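Local coordinates for protein acetyltransferase, GNAT family (Streptococcus pneumoniae, PDB 2I79) that binds acetyl coenzyme A and probably transfers its acetyl group to an amine acceptor, at residues Glu4-Leu18 and Ile60-Ile73. Residues are numbered along the deposited sequence; the frame is centred on the assembly and turned at random.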
ATOM      1  N   GLU A   4     -33.531  -3.393 -12.102  1.00 51.26           N
ATOM      2  CA  GLU A   4     -33.186  -2.021 -12.275  1.00 51.36           C
ATOM      3  C   GLU A   4     -31.715  -1.843 -11.884  1.00 49.97           C
ATOM      4  O   GLU A   4     -31.298  -2.294 -10.817  1.00 49.83           O
ATOM      5  CB  GLU A   4     -34.108  -1.224 -11.376  1.00 51.67           C
ATOM      6  CG  GLU A   4     -34.003   0.253 -11.521  1.00 54.48           C
ATOM      7  CD  GLU A   4     -35.140   0.948 -10.774  1.00 56.39           C
ATOM      8  OE1 GLU A   4     -35.634   0.352  -9.768  1.00 62.17           O
ATOM      9  OE2 GLU A   4     -35.540   2.063 -11.216  1.00 61.71           O
ATOM     10  N   LEU A   5     -30.935  -1.204 -12.754  1.00 49.13           N
ATOM     11  CA  LEU A   5     -29.487  -0.989 -12.526  1.00 48.84           C
ATOM     12  C   LEU A   5     -29.138   0.491 -12.536  1.00 48.08           C
ATOM     13  O   LEU A   5     -29.521   1.193 -13.451  1.00 48.04           O
ATOM     14  CB  LEU A   5     -28.650  -1.697 -13.602  1.00 48.13           C
ATOM     15  CG  LEU A   5     -27.113  -1.591 -13.501  1.00 48.71           C
ATOM     16  CD1 LEU A   5     -26.588  -2.145 -12.156  1.00 48.94           C
ATOM     17  CD2 LEU A   5     -26.391  -2.300 -14.641  1.00 48.18           C
ATOM     18  N   LEU A   6     -28.398   0.955 -11.537  1.00 47.78           N
ATOM     19  CA  LEU A   6     -27.719   2.265 -11.626  1.00 47.66           C
ATOM     20  C   LEU A   6     -26.227   2.106 -11.298  1.00 47.04           C
ATOM     21  O   LEU A   6     -25.870   1.494 -10.299  1.00 46.68           O
ATOM     22  CB  LEU A   6     -28.378   3.320 -10.690  1.00 47.75           C
ATOM     23  CG  LEU A   6     -27.654   4.677 -10.518  1.00 47.92           C
ATOM     24  CD1 LEU A   6     -27.629   5.514 -11.814  1.00 47.58           C
ATOM     25  CD2 LEU A   6     -28.307   5.471  -9.419  1.00 47.71           C
ATOM     26  N   ILE A   7     -25.362   2.632 -12.157  1.00 47.16           N
ATOM     27  CA  ILE A   7     -23.946   2.773 -11.831  1.00 46.85           C
ATOM     28  C   ILE A   7     -23.612   4.253 -11.832  1.00 46.67           C
ATOM     29  O   ILE A   7     -23.909   4.970 -12.804  1.00 46.56           O
ATOM     30  CB  ILE A   7     -23.038   2.019 -12.789  1.00 46.93           C
ATOM     31  CG1 ILE A   7     -23.285   0.514 -12.621  1.00 48.06           C
ATOM     32  CG2 ILE A   7     -21.573   2.373 -12.501  1.00 47.27           C
ATOM     33  CD1 ILE A   7     -22.470  -0.391 -13.545  1.00 47.39           C
ATOM     34  N   ARG A   8     -23.036   4.714 -10.723  1.00 45.92           N
ATOM     35  CA  ARG A   8     -22.599   6.114 -10.588  1.00 45.90           C
ATOM     36  C   ARG A   8     -21.593   6.304  -9.455  1.00 45.60           C
ATOM     37  O   ARG A   8     -21.485   5.469  -8.549  1.00 44.43           O
ATOM     38  CB  ARG A   8     -23.792   7.046 -10.314  1.00 45.56           C
ATOM     39  CG  ARG A   8     -24.521   6.780  -9.009  1.00 44.95           C
ATOM     40  CD  ARG A   8     -25.324   7.993  -8.540  1.00 45.56           C
ATOM     41  NE  ARG A   8     -26.195   7.681  -7.404  1.00 44.39           N
ATOM     42  CZ  ARG A   8     -25.790   7.567  -6.142  1.00 45.77           C
ATOM     43  NH1 ARG A   8     -24.518   7.760  -5.818  1.00 43.85           N
ATOM     44  NH2 ARG A   8     -26.666   7.285  -5.190  1.00 45.46           N
ATOM     45  N   GLU A   9     -20.931   7.451  -9.479  1.00 45.72           N
ATOM     46  CA  GLU A   9     -20.006   7.842  -8.409  1.00 46.43           C
ATOM     47  C   GLU A   9     -20.722   7.908  -7.069  1.00 46.07           C
ATOM     48  O   GLU A   9     -21.853   8.392  -7.000  1.00 45.81           O
ATOM     49  CB  GLU A   9     -19.372   9.199  -8.734  1.00 45.77           C
ATOM     50  CG  GLU A   9     -18.216   9.549  -7.844  1.00 47.04           C
ATOM     51  CD  GLU A   9     -17.349  10.719  -8.379  1.00 48.75           C
ATOM     52  OE1 GLU A   9     -17.569  11.209  -9.519  1.00 54.17           O
ATOM     53  OE2 GLU A   9     -16.421  11.123  -7.647  1.00 54.11           O
ATOM     54  N   ALA A  10     -20.072   7.409  -6.017  1.00 46.31           N
ATOM     55  CA  ALA A  10     -20.600   7.499  -4.659  1.00 47.19           C
ATOM     56  C   ALA A  10     -20.694   8.963  -4.225  1.00 47.81           C
ATOM     57  O   ALA A  10     -19.839   9.777  -4.593  1.00 47.89           O
ATOM     58  CB  ALA A  10     -19.716   6.731  -3.682  1.00 46.07           C
ATOM     59  N   GLU A  11     -21.740   9.290  -3.467  1.00 48.77           N
ATOM     60  CA  GLU A  11     -21.876  10.617  -2.820  1.00 50.36           C
ATOM     61  C   GLU A  11     -21.956  10.468  -1.297  1.00 50.10           C
ATOM     62  O   GLU A  11     -22.323   9.413  -0.787  1.00 48.46           O
ATOM     63  CB  GLU A  11     -23.114  11.366  -3.336  1.00 50.38           C
ATOM     64  CG  GLU A  11     -23.105  11.612  -4.867  1.00 53.60           C
ATOM     65  CD  GLU A  11     -24.508  11.887  -5.439  1.00 55.02           C
ATOM     66  OE1 GLU A  11     -25.249  12.708  -4.836  1.00 64.08           O
ATOM     67  OE2 GLU A  11     -24.872  11.290  -6.482  1.00 58.92           O
ATOM     68  N   PRO A  12     -21.581  11.526  -0.556  1.00 50.90           N
ATOM     69  CA  PRO A  12     -21.659  11.465   0.921  1.00 51.17           C
ATOM     70  C   PRO A  12     -22.996  10.916   1.451  1.00 50.80           C
ATOM     71  O   PRO A  12     -23.008  10.220   2.457  1.00 51.64           O
ATOM     72  CB  PRO A  12     -21.421  12.937   1.353  1.00 51.41           C
ATOM     73  CG  PRO A  12     -21.541  13.745   0.037  1.00 52.16           C
ATOM     74  CD  PRO A  12     -21.052  12.820  -1.021  1.00 50.83           C
ATOM     75  N   LYS A  13     -24.095  11.187   0.755  1.00 50.83           N
ATOM     76  CA  LYS A  13     -25.405  10.628   1.118  1.00 50.89           C
ATOM     77  C   LYS A  13     -25.491   9.077   1.135  1.00 50.32           C
ATOM     78  O   LYS A  13     -26.371   8.512   1.813  1.00 49.73           O
ATOM     79  CB  LYS A  13     -26.513  11.195   0.208  1.00 51.24           C
ATOM     80  CG  LYS A  13     -26.372  10.804  -1.281  1.00 53.54           C
ATOM     81  CD  LYS A  13     -27.715  10.801  -2.027  1.00 52.92           C
ATOM     82  CE  LYS A  13     -27.529  10.499  -3.522  1.00 54.08           C
ATOM     83  NZ  LYS A  13     -28.842  10.287  -4.237  1.00 54.69           N
ATOM     84  N   ASP A  14     -24.605   8.406   0.386  1.00 48.76           N
ATOM     85  CA  ASP A  14     -24.541   6.955   0.355  1.00 48.59           C
ATOM     86  C   ASP A  14     -23.811   6.310   1.562  1.00 48.00           C
ATOM     87  O   ASP A  14     -23.779   5.085   1.670  1.00 48.55           O
ATOM     88  CB  ASP A  14     -23.834   6.482  -0.932  1.00 48.30           C
ATOM     89  CG  ASP A  14     -24.455   7.072  -2.200  1.00 49.07           C
ATOM     90  OD1 ASP A  14     -25.680   7.163  -2.280  1.00 47.18           O
ATOM     91  OD2 ASP A  14     -23.709   7.438  -3.132  1.00 51.44           O
ATOM     92  N   ALA A  15     -23.208   7.107   2.435  1.00 47.30           N
ATOM     93  CA  ALA A  15     -22.307   6.590   3.481  1.00 46.71           C
ATOM     94  C   ALA A  15     -22.835   5.377   4.285  1.00 46.19           C
ATOM     95  O   ALA A  15     -22.125   4.388   4.481  1.00 45.81           O
ATOM     96  CB  ALA A  15     -21.949   7.732   4.436  1.00 46.89           C
ATOM     97  N   ALA A  16     -24.075   5.472   4.747  1.00 45.60           N
ATOM     98  CA  ALA A  16     -24.672   4.473   5.630  1.00 46.19           C
ATOM     99  C   ALA A  16     -24.900   3.179   4.882  1.00 45.92           C
ATOM    100  O   ALA A  16     -24.602   2.095   5.399  1.00 45.25           O
ATOM    101  CB  ALA A  16     -26.029   5.022   6.237  1.00 45.60           C
ATOM    102  N   GLU A  17     -25.442   3.294   3.667  1.00 46.04           N
ATOM    103  CA  GLU A  17     -25.697   2.107   2.823  1.00 46.58           C
ATOM    104  C   GLU A  17     -24.393   1.458   2.404  1.00 45.60           C
ATOM    105  O   GLU A  17     -24.306   0.239   2.340  1.00 46.49           O
ATOM    106  CB  GLU A  17     -26.494   2.454   1.573  1.00 47.19           C
ATOM    107  CG  GLU A  17     -27.937   2.865   1.784  1.00 49.68           C
ATOM    108  CD  GLU A  17     -28.490   3.608   0.553  1.00 50.44           C
ATOM    109  OE1 GLU A  17     -28.777   2.929  -0.460  1.00 53.41           O
ATOM    110  OE2 GLU A  17     -28.600   4.857   0.596  1.00 53.20           O
ATOM    111  N   LEU A  18     -23.385   2.270   2.119  1.00 44.47           N
ATOM    112  CA  LEU A  18     -22.085   1.750   1.718  1.00 43.55           C
ATOM    113  C   LEU A  18     -21.405   1.040   2.878  1.00 42.50           C
ATOM    114  O   LEU A  18     -20.791   0.016   2.681  1.00 41.49           O
ATOM    115  CB  LEU A  18     -21.199   2.872   1.164  1.00 44.17           C
ATOM    116  CG  LEU A  18     -19.791   2.463   0.673  1.00 44.96           C
ATOM    117  CD1 LEU A  18     -19.809   1.216  -0.272  1.00 43.10           C
ATOM    118  CD2 LEU A  18     -19.143   3.655   0.033  1.00 43.03           C
ATOM    119  N   ILE A  60     -11.358   7.536  -7.003  1.00 46.79           N
ATOM    120  CA  ILE A  60     -12.800   7.417  -7.219  1.00 45.79           C
ATOM    121  C   ILE A  60     -13.412   6.194  -6.546  1.00 45.12           C
ATOM    122  O   ILE A  60     -12.779   5.144  -6.444  1.00 44.30           O
ATOM    123  CB  ILE A  60     -13.145   7.389  -8.731  1.00 45.95           C
ATOM    124  CG1 ILE A  60     -14.642   7.675  -8.947  1.00 48.18           C
ATOM    125  CG2 ILE A  60     -12.768   6.077  -9.353  1.00 43.84           C
ATOM    126  CD1 ILE A  60     -14.955   8.340 -10.299  1.00 46.55           C
ATOM    127  N   THR A  61     -14.670   6.338  -6.128  1.00 44.08           N
ATOM    128  CA  THR A  61     -15.497   5.232  -5.694  1.00 44.23           C
ATOM    129  C   THR A  61     -16.783   5.228  -6.520  1.00 43.87           C
ATOM    130  O   THR A  61     -17.520   6.204  -6.520  1.00 43.07           O
ATOM    131  CB  THR A  61     -15.871   5.317  -4.213  1.00 44.23           C
ATOM    132  OG1 THR A  61     -14.691   5.313  -3.438  1.00 46.23           O
ATOM    133  CG2 THR A  61     -16.770   4.127  -3.772  1.00 43.13           C
ATOM    134  N   LEU A  62     -17.008   4.127  -7.238  1.00 44.11           N
ATOM    135  CA  LEU A  62     -18.204   3.903  -8.048  1.00 44.26           C
ATOM    136  C   LEU A  62     -19.072   2.822  -7.426  1.00 43.96           C
ATOM    137  O   LEU A  62     -18.573   1.782  -6.987  1.00 43.85           O
ATOM    138  CB  LEU A  62     -17.833   3.452  -9.457  1.00 44.96           C
ATOM    139  CG  LEU A  62     -17.139   4.448 -10.413  1.00 47.21           C
ATOM    140  CD1 LEU A  62     -16.781   3.745 -11.727  1.00 48.14           C
ATOM    141  CD2 LEU A  62     -17.980   5.675 -10.697  1.00 47.28           C
ATOM    142  N   LEU A  63     -20.378   3.068  -7.425  1.00 43.43           N
ATOM    143  CA  LEU A  63     -21.350   2.160  -6.857  1.00 43.66           C
ATOM    144  C   LEU A  63     -22.293   1.593  -7.936  1.00 43.91           C
ATOM    145  O   LEU A  63     -22.659   2.299  -8.883  1.00 44.24           O
ATOM    146  CB  LEU A  63     -22.182   2.914  -5.818  1.00 43.78           C
ATOM    147  CG  LEU A  63     -21.473   3.621  -4.651  1.00 42.52           C
ATOM    148  CD1 LEU A  63     -22.481   4.301  -3.743  1.00 41.57           C
ATOM    149  CD2 LEU A  63     -20.607   2.658  -3.859  1.00 40.87           C
ATOM    150  N   ALA A  64     -22.688   0.332  -7.777  1.00 43.63           N
ATOM    151  CA  ALA A  64     -23.756  -0.270  -8.572  1.00 44.10           C
ATOM    152  C   ALA A  64     -24.933  -0.529  -7.652  1.00 44.31           C
ATOM    153  O   ALA A  64     -24.789  -1.221  -6.661  1.00 43.35           O
ATOM    154  CB  ALA A  64     -23.283  -1.570  -9.214  1.00 42.63           C
ATOM    155  N   PHE A  65     -26.090   0.058  -7.978  1.00 45.62           N
ATOM    156  CA  PHE A  65     -27.347  -0.244  -7.325  1.00 46.02           C
ATOM    157  C   PHE A  65     -28.138  -1.206  -8.214  1.00 46.91           C
ATOM    158  O   PHE A  65     -28.370  -0.941  -9.396  1.00 46.95           O
ATOM    159  CB  PHE A  65     -28.174   1.029  -7.083  1.00 46.40           C
ATOM    160  CG  PHE A  65     -27.493   2.041  -6.193  1.00 46.52           C
ATOM    161  CD1 PHE A  65     -27.806   2.117  -4.849  1.00 45.15           C
ATOM    162  CD2 PHE A  65     -26.529   2.907  -6.714  1.00 46.95           C
ATOM    163  CE1 PHE A  65     -27.185   3.066  -4.034  1.00 46.82           C
ATOM    164  CE2 PHE A  65     -25.892   3.834  -5.926  1.00 45.72           C
ATOM    165  CZ  PHE A  65     -26.209   3.923  -4.581  1.00 46.97           C
ATOM    166  N   LEU A  66     -28.529  -2.332  -7.628  1.00 48.04           N
ATOM    167  CA  LEU A  66     -29.447  -3.273  -8.243  1.00 49.05           C
ATOM    168  C   LEU A  66     -30.738  -3.210  -7.457  1.00 49.89           C
ATOM    169  O   LEU A  66     -30.742  -3.412  -6.227  1.00 49.81           O
ATOM    170  CB  LEU A  66     -28.872  -4.672  -8.173  1.00 49.44           C
ATOM    171  CG  LEU A  66     -28.952  -5.605  -9.354  1.00 50.37           C
ATOM    172  CD1 LEU A  66     -28.855  -4.922 -10.757  1.00 48.52           C
ATOM    173  CD2 LEU A  66     -27.802  -6.602  -9.111  1.00 50.24           C
ATOM    174  N   ASN A  67     -31.821  -2.901  -8.169  1.00 50.43           N
ATOM    175  CA  ASN A  67     -33.129  -2.720  -7.548  1.00 50.62           C
ATOM    176  C   ASN A  67     -33.102  -1.763  -6.336  1.00 50.64           C
ATOM    177  O   ASN A  67     -33.702  -2.035  -5.297  1.00 50.55           O
ATOM    178  CB  ASN A  67     -33.700  -4.102  -7.214  1.00 51.64           C
ATOM    179  CG  ASN A  67     -33.801  -4.974  -8.457  1.00 52.60           C
ATOM    180  OD1 ASN A  67     -33.429  -6.150  -8.465  1.00 56.44           O
ATOM    181  ND2 ASN A  67     -34.237  -4.365  -9.535  1.00 52.88           N
ATOM    182  N   GLY A  68     -32.393  -0.646  -6.494  1.00 49.58           N
ATOM    183  CA  GLY A  68     -32.312   0.373  -5.442  1.00 49.30           C
ATOM    184  C   GLY A  68     -31.370   0.088  -4.277  1.00 48.70           C
ATOM    185  O   GLY A  68     -31.294   0.892  -3.368  1.00 48.68           O
ATOM    186  N   LYS A  69     -30.671  -1.048  -4.286  1.00 47.73           N
ATOM    187  CA  LYS A  69     -29.696  -1.368  -3.235  1.00 47.26           C
ATOM    188  C   LYS A  69     -28.305  -1.570  -3.817  1.00 46.13           C
ATOM    189  O   LYS A  69     -28.166  -2.196  -4.877  1.00 45.65           O
ATOM    190  CB  LYS A  69     -30.092  -2.652  -2.487  1.00 47.88           C
ATOM    191  CG  LYS A  69     -31.427  -2.600  -1.757  1.00 51.93           C
ATOM    192  CD  LYS A  69     -31.550  -1.402  -0.721  1.00 55.64           C
ATOM    193  CE  LYS A  69     -30.766  -1.632   0.592  1.00 56.75           C
ATOM    194  NZ  LYS A  69     -30.833  -0.420   1.466  1.00 56.43           N
ATOM    195  N   ILE A  70     -27.283  -1.069  -3.116  1.00 44.61           N
ATOM    196  CA  ILE A  70     -25.886  -1.281  -3.506  1.00 44.60           C
ATOM    197  C   ILE A  70     -25.605  -2.777  -3.634  1.00 44.02           C
ATOM    198  O   ILE A  70     -25.796  -3.542  -2.667  1.00 42.31           O
ATOM    199  CB  ILE A  70     -24.865  -0.684  -2.472  1.00 44.99           C
ATOM    200  CG1 ILE A  70     -25.093   0.807  -2.282  1.00 44.66           C
ATOM    201  CG2 ILE A  70     -23.403  -0.952  -2.930  1.00 42.22           C
ATOM    202  CD1 ILE A  70     -24.101   1.477  -1.268  1.00 44.46           C
ATOM    203  N   ALA A  71     -25.164  -3.171  -4.838  1.00 43.41           N
ATOM    204  CA  ALA A  71     -24.823  -4.539  -5.161  1.00 44.28           C
ATOM    205  C   ALA A  71     -23.306  -4.761  -5.373  1.00 44.41           C
ATOM    206  O   ALA A  71     -22.837  -5.903  -5.309  1.00 42.84           O
ATOM    207  CB  ALA A  71     -25.599  -4.979  -6.407  1.00 43.39           C
ATOM    208  N   GLY A  72     -22.568  -3.672  -5.624  1.00 44.64           N
ATOM    209  CA  GLY A  72     -21.147  -3.739  -5.896  1.00 45.19           C
ATOM    210  C   GLY A  72     -20.446  -2.393  -5.788  1.00 45.99           C
ATOM    211  O   GLY A  72     -21.081  -1.348  -5.854  1.00 47.91           O
ATOM    212  N   ILE A  73     -19.141  -2.419  -5.564  1.00 45.97           N
ATOM    213  CA  ILE A  73     -18.328  -1.204  -5.556  1.00 46.27           C
ATOM    214  C   ILE A  73     -16.998  -1.433  -6.241  1.00 45.42           C
ATOM    215  O   ILE A  73     -16.457  -2.534  -6.208  1.00 44.87           O
ATOM    216  CB  ILE A  73     -18.078  -0.658  -4.127  1.00 46.84           C
ATOM    217  CG1 ILE A  73     -17.185  -1.586  -3.302  1.00 48.81           C
ATOM    218  CG2 ILE A  73     -19.409  -0.399  -3.423  1.00 48.73           C
ATOM    219  CD1 ILE A  73     -15.725  -1.064  -3.186  1.00 53.08           C
TER
HETATM  220  O   HOH W   1     -31.396   0.302  -8.884  1.00 36.84           O
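The rim of the Phe65 ring, at CE2 and CZ, lies over one face of the Arg8 guanidinium, the planes 42° apart and Arg8 NH2 3.4 Å from Phe65 CZ, while the guanidinium grips a carboxylate in its own plane. NH1 and NH2 bind Asp14 end-on, one to each oxygen on its syn side, with NH1 to OD2 at 2.8 Å. NH1 also donates to Glu9 O, again in the guanidinium plane, and these bonds fix the group's rotation. With CG between backbone N and carbonyl carbon (chi1 63°) and the chain extended to NE, the arginine reaches from strand 5-9 to the turn before helix 15-26. Asp14 OD2 takes a second bond, from Glu11 N above the carboxylate plane, and packs 3.4 Å from Leu63 CD1; the buried carboxylate is thus probably held in its charged form. Deeper in, Leu18 CD1 rests against both Leu63 CD2 and Ile73 CG2, at 3.9 and 3.6 Å, and Ile70 CD1 abuts the helix backbone at Leu18 N. Beneath this layer, antiparallel backbone bonds join strands 5-9 and 60-66, from Asn67 N to Glu4 O at 2.8 Å through to Ala10 N to Thr61 O. On the other sheet face Ile7 CG1 meets Ala64 CB at 4.0 Å, a side covered by helix 103-117. A type I' turn from Leu66 to Lys69 leads strand 60-66 as a hairpin into strand 69-77, where Ala71 and Gly72 face Ala64 in a classic beta bulge. An N-terminal edge strand followed by a helix packed across the antiparallel strands is characteristic of the GNAT fold.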